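Local coordinates for protein succinate dehydrogenase subunit A (Mycolicibacterium smegmatis MC2 51, PDB 6LUM) that probably serves as the FAD-containing flavoprotein subunit of succinate dehydrogenase, oxidising succinate to fumarate, at residues 443-454 / 488-498. Residues are numbered along the deposited sequence; the frame is centred on the assembly and turned at random.
Sequences LSEHGNERVADI and RYSRITVHDKG
Ile-492 packs its CG2 against CD1 of Ile-454 at 3.6 Å, and its CD1 meets CG2 of Val-451 at 3.9 Å. This apolar patch is the tightly packed part of the contact. All three side chains are buried. CG2 of Val-451 also lies near CB and CG2 of Ile-492.

Beside the patch, Glu-449 reaches two arginines. OE1 pairs with NE of Arg-488 at 3.5 Å, and OE2 with NH2 of Arg-491 at 3.4 Å. The carboxylate is turned 40° from the first guanidinium plane and 65° from the second, so neither salt bridge is coplanar. A bend at chi2 (-80°) helps bring the carboxylate between them. Both arginines belong to the type I turn 488-491, and this charge network ties that turn to the entry of helix 451-465. The hydroxyl of Thr-493 adds a weak hydrogen bond to O of Glu-449, and its CG2 sits over the centre of the His-446 ring, a CH-pi contact.

A second apolar touch joins CD2 of Leu-443 to CG1 of the buried Val-494 at 3.7 Å. The solvent side is formed by His-446, His-495 and Lys-497. The two histidine rings meet rim to rim. NZ of Lys-497 bonds only weakly to O of Leu-443 and O of Glu-445.

The contact joins two interhelical loops near the edge of the flavoprotein. Trp-65 and Tyr-66 of subunit B pack on Arg-450 and Asp-453, respectively. Leu-511 and Ala-508 of helix 503-527 and Ile-442 of helix 433-443 border the apolar patch.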
# COMPACT_ATOMS: atom_id res chain seq x y z
N LEU D 443 -35.11 19.14 33.16
CA LEU D 443 -34.31 18.56 34.23
C LEU D 443 -34.59 19.24 35.56
O LEU D 443 -34.71 18.59 36.60
CB LEU D 443 -32.82 18.64 33.89
CG LEU D 443 -32.15 17.36 33.39
CD1 LEU D 443 -30.70 17.63 33.06
CD2 LEU D 443 -32.27 16.28 34.42
N SER D 444 -34.70 20.57 35.55
CA SER D 444 -34.53 21.40 36.74
C SER D 444 -35.88 21.74 37.37
O SER D 444 -36.37 22.86 37.26
CB SER D 444 -33.76 22.66 36.39
OG SER D 444 -32.48 22.35 35.85
N GLU D 445 -36.49 20.76 38.03
CA GLU D 445 -37.50 20.92 39.08
C GLU D 445 -38.01 19.52 39.39
O GLU D 445 -37.65 18.55 38.72
CB GLU D 445 -38.66 21.85 38.70
CG GLU D 445 -39.73 21.30 37.78
CD GLU D 445 -40.92 20.72 38.53
OE1 GLU D 445 -41.72 19.97 37.92
OE2 GLU D 445 -41.05 21.01 39.74
N HIS D 446 -38.85 19.43 40.42
CA HIS D 446 -39.33 18.13 40.91
C HIS D 446 -40.86 18.15 40.95
O HIS D 446 -41.45 18.56 41.95
CB HIS D 446 -38.74 17.80 42.27
CG HIS D 446 -39.11 16.44 42.78
ND1 HIS D 446 -38.36 15.32 42.52
CD2 HIS D 446 -40.17 16.03 43.52
CE1 HIS D 446 -38.93 14.27 43.08
NE2 HIS D 446 -40.03 14.67 43.70
N GLY D 447 -41.48 17.69 39.87
CA GLY D 447 -42.92 17.58 39.80
C GLY D 447 -43.43 16.41 40.62
O GLY D 447 -42.81 15.99 41.59
N ASN D 448 -44.58 15.88 40.21
CA ASN D 448 -45.22 14.81 40.96
C ASN D 448 -45.85 13.75 40.07
O ASN D 448 -46.77 13.05 40.51
CB ASN D 448 -46.28 15.39 41.91
CG ASN D 448 -47.34 16.19 41.19
OD1 ASN D 448 -47.35 16.27 39.97
ND2 ASN D 448 -48.25 16.79 41.95
N GLU D 449 -45.38 13.60 38.84
CA GLU D 449 -45.87 12.58 37.93
C GLU D 449 -44.74 11.64 37.54
O GLU D 449 -43.56 11.97 37.67
CB GLU D 449 -46.48 13.20 36.67
CG GLU D 449 -47.54 14.23 36.94
CD GLU D 449 -48.88 13.61 37.25
OE1 GLU D 449 -49.03 12.40 37.04
OE2 GLU D 449 -49.78 14.35 37.70
N ARG D 450 -45.11 10.45 37.07
CA ARG D 450 -44.14 9.44 36.68
C ARG D 450 -44.22 9.21 35.18
O ARG D 450 -45.30 8.95 34.64
CB ARG D 450 -44.39 8.14 37.43
CG ARG D 450 -43.14 7.29 37.57
CD ARG D 450 -43.47 5.90 38.06
NE ARG D 450 -43.58 5.85 39.51
CZ ARG D 450 -44.66 5.43 40.15
NH1 ARG D 450 -44.68 5.41 41.47
NH2 ARG D 450 -45.72 5.02 39.48
N VAL D 451 -43.06 9.31 34.52
CA VAL D 451 -43.02 9.13 33.07
C VAL D 451 -43.54 7.76 32.69
O VAL D 451 -44.27 7.61 31.70
CB VAL D 451 -41.59 9.35 32.56
CG1 VAL D 451 -41.48 8.90 31.13
CG2 VAL D 451 -41.23 10.80 32.67
N ALA D 452 -43.18 6.73 33.45
CA ALA D 452 -43.65 5.39 33.14
C ALA D 452 -45.16 5.30 33.25
O ALA D 452 -45.81 4.62 32.45
CB ALA D 452 -42.99 4.38 34.06
N ASP D 453 -45.75 6.01 34.22
CA ASP D 453 -47.20 5.98 34.37
C ASP D 453 -47.90 6.71 33.23
O ASP D 453 -48.89 6.22 32.68
CB ASP D 453 -47.61 6.59 35.71
CG ASP D 453 -47.70 5.55 36.81
OD1 ASP D 453 -47.15 4.45 36.64
OD2 ASP D 453 -48.33 5.84 37.84
N ILE D 454 -47.38 7.88 32.85
CA ILE D 454 -47.97 8.61 31.73
C ILE D 454 -47.88 7.80 30.45
O ILE D 454 -48.85 7.70 29.69
CB ILE D 454 -47.29 9.98 31.57
CG1 ILE D 454 -47.65 10.88 32.73
CG2 ILE D 454 -47.71 10.62 30.28
CD1 ILE D 454 -46.88 12.14 32.72
N ARG D 488 -50.72 16.50 31.94
CA ARG D 488 -49.94 15.87 33.00
C ARG D 488 -48.45 15.88 32.68
O ARG D 488 -47.63 16.10 33.57
CB ARG D 488 -50.41 14.44 33.24
CG ARG D 488 -51.73 14.34 33.94
CD ARG D 488 -52.24 12.93 33.92
NE ARG D 488 -51.24 11.97 34.37
CZ ARG D 488 -51.47 10.68 34.55
NH1 ARG D 488 -50.50 9.88 34.96
NH2 ARG D 488 -52.68 10.18 34.31
N TYR D 489 -48.09 15.65 31.42
CA TYR D 489 -46.69 15.67 31.02
C TYR D 489 -46.02 16.98 31.36
O TYR D 489 -44.79 17.04 31.44
CB TYR D 489 -46.59 15.39 29.52
CG TYR D 489 -45.19 15.43 28.94
CD1 TYR D 489 -44.39 14.31 28.96
CD2 TYR D 489 -44.70 16.58 28.36
CE1 TYR D 489 -43.13 14.34 28.42
CE2 TYR D 489 -43.44 16.61 27.83
CZ TYR D 489 -42.66 15.49 27.86
OH TYR D 489 -41.40 15.53 27.33
N SER D 490 -46.80 18.05 31.56
CA SER D 490 -46.23 19.35 31.89
C SER D 490 -45.43 19.34 33.18
O SER D 490 -44.60 20.23 33.39
CB SER D 490 -47.36 20.37 32.00
OG SER D 490 -46.86 21.62 32.42
N ARG D 491 -45.65 18.36 34.05
CA ARG D 491 -45.00 18.28 35.35
C ARG D 491 -44.52 16.85 35.59
O ARG D 491 -45.21 16.04 36.20
CB ARG D 491 -45.95 18.77 36.42
CG ARG D 491 -47.30 18.09 36.40
CD ARG D 491 -48.21 18.68 37.42
NE ARG D 491 -49.39 17.85 37.62
CZ ARG D 491 -50.52 17.99 36.94
NH1 ARG D 491 -50.63 18.95 36.03
NH2 ARG D 491 -51.55 17.19 37.18
N ILE D 492 -43.31 16.55 35.13
CA ILE D 492 -42.74 15.22 35.35
C ILE D 492 -41.43 15.37 36.10
O ILE D 492 -40.94 16.48 36.30
CB ILE D 492 -42.52 14.47 34.02
CG1 ILE D 492 -41.82 15.37 33.02
CG2 ILE D 492 -43.83 13.94 33.47
CD1 ILE D 492 -41.25 14.63 31.86
N THR D 493 -40.85 14.24 36.49
CA THR D 493 -39.61 14.23 37.25
C THR D 493 -38.59 13.37 36.55
O THR D 493 -38.82 12.18 36.31
CB THR D 493 -39.84 13.70 38.67
OG1 THR D 493 -40.38 12.38 38.60
CG2 THR D 493 -40.79 14.58 39.42
N VAL D 494 -37.46 13.97 36.21
CA VAL D 494 -36.26 13.23 35.85
C VAL D 494 -35.44 13.06 37.12
O VAL D 494 -34.92 14.03 37.66
CB VAL D 494 -35.47 13.96 34.77
CG1 VAL D 494 -34.29 13.13 34.34
CG2 VAL D 494 -36.35 14.24 33.58
N HIS D 495 -35.34 11.82 37.59
CA HIS D 495 -34.71 11.56 38.88
C HIS D 495 -33.20 11.49 38.81
O HIS D 495 -32.56 11.39 39.86
CB HIS D 495 -35.24 10.26 39.47
CG HIS D 495 -36.46 10.43 40.32
ND1 HIS D 495 -37.28 9.38 40.65
CD2 HIS D 495 -36.99 11.53 40.90
CE1 HIS D 495 -38.27 9.82 41.41
NE2 HIS D 495 -38.12 11.12 41.58
N ASP D 496 -32.61 11.53 37.62
CA ASP D 496 -31.16 11.37 37.52
C ASP D 496 -30.43 12.66 37.84
O ASP D 496 -29.58 12.70 38.73
CB ASP D 496 -30.79 10.86 36.13
CG ASP D 496 -29.56 9.98 36.15
OD1 ASP D 496 -28.88 9.95 37.19
OD2 ASP D 496 -29.28 9.33 35.13
N LYS D 497 -30.71 13.72 37.09
CA LYS D 497 -30.09 15.03 37.28
C LYS D 497 -28.62 15.02 36.91
O LYS D 497 -27.97 16.07 36.90
CB LYS D 497 -30.26 15.52 38.72
CG LYS D 497 -31.35 16.54 38.92
CD LYS D 497 -32.71 15.92 38.70
CE LYS D 497 -33.81 16.84 39.14
NZ LYS D 497 -35.14 16.31 38.74
N GLY D 498 -28.08 13.85 36.58
CA GLY D 498 -26.69 13.73 36.19
C GLY D 498 -26.46 14.24 34.79
O GLY D 498 -27.32 14.87 34.17